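Local coordinates for ribosomal RNA small subunit methyltransferase E (Legionella pneumophila, PDB 5O95), which probably methylates the N3 position of a uridine in 16S ribosomal RNA, with S-adenosyl-L-methionine as the methyl donor, at residues D49-T54 against A70-V75; N76-L81 against C145-I150. One frame throughout, in Å; residues are numbered along the deposited sequence.

Contact 1: D49-T54 against A70-V75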
loop_
_atom_site.group_PDB
_atom_site.type_symbol
_atom_site.label_atom_id
_atom_site.label_comp_id
_atom_site.label_asym_id
_atom_site.label_seq_id
_atom_site.Cartn_x
_atom_site.Cartn_y
_atom_site.Cartn_z
ATOM N N ASP B 49 -20.332 -16.227 -2.509
ATOM C CA ASP B 49 -20.562 -16.846 -3.799
ATOM C C ASP B 49 -21.164 -15.830 -4.770
ATOM O O ASP B 49 -21.959 -16.176 -5.646
ATOM C CB ASP B 49 -21.454 -18.080 -3.652
ATOM C CG ASP B 49 -21.434 -18.980 -4.876
ATOM O OD1 ASP B 49 -20.401 -19.044 -5.586
ATOM O OD2 ASP B 49 -22.471 -19.627 -5.126
ATOM N N ASN B 50 -20.761 -14.557 -4.621
ATOM C CA ASN B 50 -21.108 -13.505 -5.582
ATOM C C ASN B 50 -22.611 -13.239 -5.661
ATOM O O ASN B 50 -23.139 -12.874 -6.725
ATOM C CB ASN B 50 -20.459 -13.775 -6.935
ATOM C CG ASN B 50 -18.952 -13.795 -6.815
ATOM O OD1 ASN B 50 -18.370 -12.819 -6.363
ATOM N ND2 ASN B 50 -18.322 -14.922 -7.164
ATOM N N LYS B 51 -23.306 -13.407 -4.539
ATOM C CA LYS B 51 -24.680 -12.947 -4.398
ATOM C C LYS B 51 -24.738 -11.882 -3.313
ATOM O O LYS B 51 -24.117 -12.032 -2.253
ATOM C CB LYS B 51 -25.624 -14.094 -4.042
ATOM C CG LYS B 51 -25.789 -15.085 -5.175
ATOM C CD LYS B 51 -26.703 -16.240 -4.769
ATOM C CE LYS B 51 -26.718 -17.317 -5.836
ATOM N NZ LYS B 51 -27.542 -18.477 -5.405
ATOM N N GLU B 52 -25.493 -10.820 -3.581
ATOM C CA GLU B 52 -25.756 -9.753 -2.622
ATOM C C GLU B 52 -27.225 -9.807 -2.230
ATOM O O GLU B 52 -28.096 -9.927 -3.099
ATOM C CB GLU B 52 -25.436 -8.382 -3.223
ATOM C CG GLU B 52 -23.933 -8.084 -3.252
ATOM C CD GLU B 52 -23.628 -6.709 -3.799
ATOM O OE1 GLU B 52 -24.543 -5.886 -4.008
ATOM O OE2 GLU B 52 -22.431 -6.423 -4.000
ATOM N N PHE B 53 -27.493 -9.724 -0.926
ATOM C CA PHE B 53 -28.846 -9.814 -0.379
ATOM C C PHE B 53 -29.184 -8.459 0.223
ATOM O O PHE B 53 -28.560 -8.028 1.194
ATOM C CB PHE B 53 -28.903 -10.926 0.663
ATOM C CG PHE B 53 -28.511 -12.270 0.115
ATOM C CD1 PHE B 53 -27.163 -12.644 0.069
ATOM C CD2 PHE B 53 -29.484 -13.156 -0.351
ATOM C CE1 PHE B 53 -26.789 -13.864 -0.466
ATOM C CE2 PHE B 53 -29.123 -14.376 -0.895
ATOM C CZ PHE B 53 -27.766 -14.741 -0.933
ATOM N N THR B 54 -30.150 -7.769 -0.366
ATOM C CA THR B 54 -30.574 -6.492 0.186
ATOM C C THR B 54 -31.478 -6.778 1.364
ATOM O O THR B 54 -32.457 -7.525 1.230
ATOM C CB THR B 54 -31.301 -5.670 -0.874
ATOM O OG1 THR B 54 -30.419 -5.430 -1.968
ATOM C CG2 THR B 54 -31.744 -4.322 -0.298
ATOM N N ALA B 70 -34.900 -8.695 1.443
ATOM C CA ALA B 70 -35.854 -8.164 0.472
ATOM C C ALA B 70 -35.597 -8.672 -0.942
ATOM O O ALA B 70 -36.549 -8.953 -1.685
ATOM C CB ALA B 70 -35.804 -6.636 0.474
ATOM N N SER B 71 -34.338 -8.775 -1.349
ATOM C CA SER B 71 -34.050 -9.121 -2.730
ATOM C C SER B 71 -32.621 -9.632 -2.825
ATOM O O SER B 71 -31.809 -9.457 -1.905
ATOM C CB SER B 71 -34.295 -7.940 -3.669
ATOM O OG SER B 71 -33.363 -6.915 -3.364
ATOM N N VAL B 72 -32.348 -10.337 -3.921
ATOM C CA VAL B 72 -31.072 -11.005 -4.163
ATOM C C VAL B 72 -30.560 -10.586 -5.534
ATOM O O VAL B 72 -31.342 -10.470 -6.481
ATOM C CB VAL B 72 -31.226 -12.541 -4.101
ATOM C CG1 VAL B 72 -29.849 -13.216 -4.140
ATOM C CG2 VAL B 72 -31.981 -12.951 -2.856
ATOM N N LEU B 73 -29.250 -10.331 -5.651
ATOM C CA LEU B 73 -28.686 -9.889 -6.925
ATOM C C LEU B 73 -27.330 -10.548 -7.105
ATOM O O LEU B 73 -26.529 -10.560 -6.168
ATOM C CB LEU B 73 -28.503 -8.366 -6.952
ATOM C CG LEU B 73 -27.992 -7.799 -8.278
ATOM C CD1 LEU B 73 -29.036 -8.011 -9.383
ATOM C CD2 LEU B 73 -27.676 -6.313 -8.150
ATOM N N GLU B 74 -27.072 -11.109 -8.280
ATOM C CA GLU B 74 -25.750 -11.658 -8.561
ATOM C C GLU B 74 -24.805 -10.517 -8.913
ATOM O O GLU B 74 -25.076 -9.739 -9.840
ATOM C CB GLU B 74 -25.823 -12.684 -9.686
ATOM C CG GLU B 74 -26.822 -13.787 -9.350
ATOM C CD GLU B 74 -26.571 -15.086 -10.087
ATOM O OE1 GLU B 74 -25.676 -15.118 -10.954
ATOM O OE2 GLU B 74 -27.273 -16.079 -9.792
ATOM N N VAL B 75 -23.704 -10.406 -8.159
ATOM C CA VAL B 75 -22.747 -9.313 -8.333
ATOM C C VAL B 75 -21.336 -9.867 -8.132
ATOM O O VAL B 75 -21.014 -10.403 -7.062
ATOM C CB VAL B 75 -22.985 -8.141 -7.359
ATOM C CG1 VAL B 75 -21.979 -7.003 -7.628
ATOM C CG2 VAL B 75 -24.402 -7.623 -7.416
#

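Contact 2: N76-L81 against C145-I150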
loop_
_atom_site.group_PDB
_atom_site.type_symbol
_atom_site.label_atom_id
_atom_site.label_comp_id
_atom_site.label_asym_id
_atom_site.label_seq_id
_atom_site.Cartn_x
_atom_site.Cartn_y
_atom_site.Cartn_z
ATOM N N ASN B 76 -20.496 -9.739 -9.152
ATOM C CA ASN B 76 -19.154 -10.311 -9.106
ATOM C C ASN B 76 -18.154 -9.182 -9.316
ATOM O O ASN B 76 -18.188 -8.508 -10.347
ATOM C CB ASN B 76 -19.018 -11.364 -10.210
ATOM C CG ASN B 76 -17.717 -12.143 -10.127
ATOM O OD1 ASN B 76 -16.628 -11.561 -10.086
ATOM N ND2 ASN B 76 -17.824 -13.469 -10.067
ATOM N N ARG B 77 -17.253 -9.002 -8.346
ATOM C CA ARG B 77 -16.192 -8.002 -8.458
ATOM C C ARG B 77 -14.821 -8.649 -8.423
ATOM O O ARG B 77 -13.842 -8.016 -8.002
ATOM C CB ARG B 77 -16.314 -6.933 -7.375
ATOM C CG ARG B 77 -17.567 -6.108 -7.509
ATOM C CD ARG B 77 -17.624 -4.960 -6.491
ATOM N NE ARG B 77 -18.836 -4.184 -6.753
ATOM C CZ ARG B 77 -19.979 -4.370 -6.089
ATOM N NH1 ARG B 77 -20.053 -5.251 -5.093
ATOM N NH2 ARG B 77 -21.051 -3.647 -6.431
ATOM N N GLU B 78 -14.726 -9.888 -8.908
ATOM C CA GLU B 78 -13.467 -10.616 -8.958
ATOM C C GLU B 78 -12.692 -10.285 -10.232
ATOM O O GLU B 78 -13.264 -10.017 -11.295
ATOM C CB GLU B 78 -13.723 -12.124 -8.904
ATOM C CG GLU B 78 -14.428 -12.566 -7.617
ATOM C CD GLU B 78 -13.659 -12.166 -6.365
ATOM O OE1 GLU B 78 -12.516 -12.660 -6.197
ATOM O OE2 GLU B 78 -14.184 -11.364 -5.549
ATOM N N SER B 79 -11.338 -10.310 -10.112
ATOM C CA SER B 79 -10.509 -10.079 -11.275
ATOM C C SER B 79 -10.411 -11.360 -12.097
ATOM O O SER B 79 -10.356 -12.459 -11.531
ATOM C CB SER B 79 -9.100 -9.685 -10.837
ATOM O OG SER B 79 -8.249 -9.650 -11.968
ATOM N N PRO B 80 -10.393 -11.240 -13.423
ATOM C CA PRO B 80 -10.151 -12.419 -14.274
ATOM C C PRO B 80 -8.744 -12.971 -14.158
ATOM O O PRO B 80 -8.505 -14.106 -14.586
ATOM C CB PRO B 80 -10.422 -11.889 -15.689
ATOM C CG PRO B 80 -10.134 -10.431 -15.590
ATOM C CD PRO B 80 -10.577 -10.012 -14.222
ATOM N N LEU B 81 -7.792 -12.196 -13.644
ATOM C CA LEU B 81 -6.460 -12.711 -13.381
ATOM C C LEU B 81 -6.436 -13.196 -11.936
ATOM O O LEU B 81 -6.666 -12.402 -11.019
ATOM C CB LEU B 81 -5.429 -11.594 -13.584
ATOM C CG LEU B 81 -3.996 -11.917 -13.185
ATOM C CD1 LEU B 81 -3.377 -12.894 -14.189
ATOM C CD2 LEU B 81 -3.130 -10.637 -13.112
ATOM N N CYS B 145 -14.446 -3.534 0.474
ATOM C CA CYS B 145 -14.091 -3.240 -0.911
ATOM C C CYS B 145 -15.142 -3.670 -1.933
ATOM O O CYS B 145 -15.080 -3.239 -3.094
ATOM C CB CYS B 145 -12.692 -3.817 -1.228
ATOM S SG CYS B 145 -12.653 -5.532 -1.670
ATOM N N GLY B 146 -16.113 -4.486 -1.534
ATOM C CA GLY B 146 -17.167 -4.894 -2.447
ATOM C C GLY B 146 -17.008 -6.273 -3.053
ATOM O O GLY B 146 -17.890 -6.701 -3.801
ATOM N N ARG B 147 -15.931 -7.000 -2.747
ATOM C CA ARG B 147 -15.818 -8.370 -3.236
ATOM C C ARG B 147 -16.856 -9.222 -2.545
ATOM O O ARG B 147 -17.013 -9.155 -1.322
ATOM C CB ARG B 147 -14.452 -8.955 -2.869
ATOM C CG ARG B 147 -13.382 -8.422 -3.775
ATOM C CD ARG B 147 -12.042 -8.990 -3.343
ATOM N NE ARG B 147 -11.906 -10.362 -3.827
ATOM C CZ ARG B 147 -10.793 -11.078 -3.761
ATOM N NH1 ARG B 147 -9.687 -10.527 -3.251
ATOM N NH2 ARG B 147 -10.762 -12.319 -4.242
ATOM N N ASN B 148 -17.530 -10.051 -3.337
ATOM C CA ASN B 148 -18.559 -10.947 -2.821
ATOM C C ASN B 148 -18.112 -12.394 -2.805
ATOM O O ASN B 148 -18.935 -13.306 -2.593
ATOM C CB ASN B 148 -19.856 -10.764 -3.603
ATOM C CG ASN B 148 -20.408 -9.374 -3.451
ATOM O OD1 ASN B 148 -20.412 -8.838 -2.363
ATOM N ND2 ASN B 148 -20.881 -8.785 -4.546
ATOM N N GLN B 149 -16.808 -12.606 -2.927
ATOM C CA GLN B 149 -16.163 -13.895 -2.847
ATOM C C GLN B 149 -14.941 -13.647 -1.989
ATOM O O GLN B 149 -14.287 -12.614 -2.149
ATOM C CB GLN B 149 -15.733 -14.345 -4.240
ATOM C CG GLN B 149 -15.091 -15.704 -4.318
ATOM C CD GLN B 149 -14.875 -16.169 -5.755
ATOM O OE1 GLN B 149 -15.608 -15.792 -6.680
ATOM N NE2 GLN B 149 -13.859 -17.002 -5.948
ATOM N N ILE B 150 -14.662 -14.568 -1.069
ATOM C CA ILE B 150 -13.548 -14.435 -0.136
ATOM C C ILE B 150 -12.314 -15.094 -0.741
ATOM O O ILE B 150 -12.403 -16.230 -1.205
ATOM C CB ILE B 150 -13.874 -15.132 1.197
ATOM C CG1 ILE B 150 -15.274 -14.748 1.694
ATOM C CG2 ILE B 150 -12.754 -14.841 2.226
ATOM C CD1 ILE B 150 -15.459 -13.275 1.950
HETATM O O HOH W 1 -15.606 -15.594 -9.462
HETATM O O HOH W 2 -16.839 -10.721 -6.052
#

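Contact 1: D49-T54 against A70-V75
F53 and V72 lie side by side across two antiparallel strands, 51-54 and 70-74, the open ends of the beta hairpin formed by strands 51-61 and 64-74 in the PUA-like domain. Backbone hydrogen bonds set the pairing. E52 and L73 form a hydrogen-bonded pair: E52 N meets L73 O at 2.8 Å, almost straight at 176°, and L73 N returns a bond to E52 O. At the next hydrogen-bonded pair, T54 N bonds to S71 O, and beyond that the regular pattern breaks in a classic beta bulge, where A70 and S71 both face T54. T54 O takes a firm bond from A70 N at 2.7 Å and a weak one from S71 N. Past the strand ends, V75 N reaches N50 O at 2.9 Å from above the carbonyl plane.

Of the side chains, F53 suits its buried place as a large apolar ring packed on L45 of the adjoining strand 42-46. V72 CG1 comes to F53 CE2 obliquely at 3.5 Å, while CG2 touches CD2. On the same face, K51 and E74 lie side by side, pointing the same way, and the lysine makes its salt bridge with E14. The opposite face carries E52, whose carboxylate lies against the methyl groups of V75; its OE2 forms a salt bridge with R77 and probably a hydrogen bond with N148. The extended chain (chi2 -178°) carries E52 CD away from the backbone, within 3.8 Å of V75 CG2. Farther along this face, T54 CB touches S71 OG at 3.5 Å.

Contact 2: N76-L81 against C145-I150
E78 and R147 form a two-pronged salt bridge. R147 NH2 gives a hydrogen bond to E78 OE1 at 2.6 Å, on the syn lone pair, and R147 NE gives another to E78 OE2 at 3.0 Å. The guanidinium thus grips the carboxylate side-on, its plane turned 35° from it, and the NH2 bond is bent; a turn at chi2 (-57°) swings E78 CD toward R147. Arginine suits this buried place because its NH1 also bonds to the carbonyls of A103 and V107. R77 NH1 bonds to G146 O at 2.9 Å, on an in-plane lone pair, and also pairs with E52.

One water accepts from R77 N and N148 N while donating to E78 OE2, and another joins N76 ND2 to Q149 OE1, which also accepts from N50 ND2.

R77 CD lies 3.2 Å from G146 O, and glycine fits here because its positive phi (100°) would press a CB against the preceding carbonyl. Q149 stacks its amide over the E78 carboxylate, with Q149 OE1 3.6 Å from E78 CG. P222 of the second subunit packs on R77, while R223 of that subunit packs on S79 and R147 and bonds through NH1 to R77 O.

N76 OD1 accepts from E78 N in an Asx turn. The turn lies in the linker from strand 64-74 of the PUA-like domain to strand 82-88 of the SPOUT methyltransferase domain.

Overall arrangement
Contact 1 is a surface contact within the PUA-like domain, whereas contact 2 is partly buried, nearer the chain centre, and joins two loops at the SPOUT domain, beside the second subunit. In 49-54 against 70-75 backbone bonds between paired strands carry the contact; in 76-81 against 145-150, with no strands to pair, charged side chains and waters take over. The chain runs straight from V75 into N76, and the E52 carboxylate is where the two contacts meet. N50, which also exchanges a backbone hydrogen bond with N148, adds another tie between the PUA-like domain and the loop 145-150.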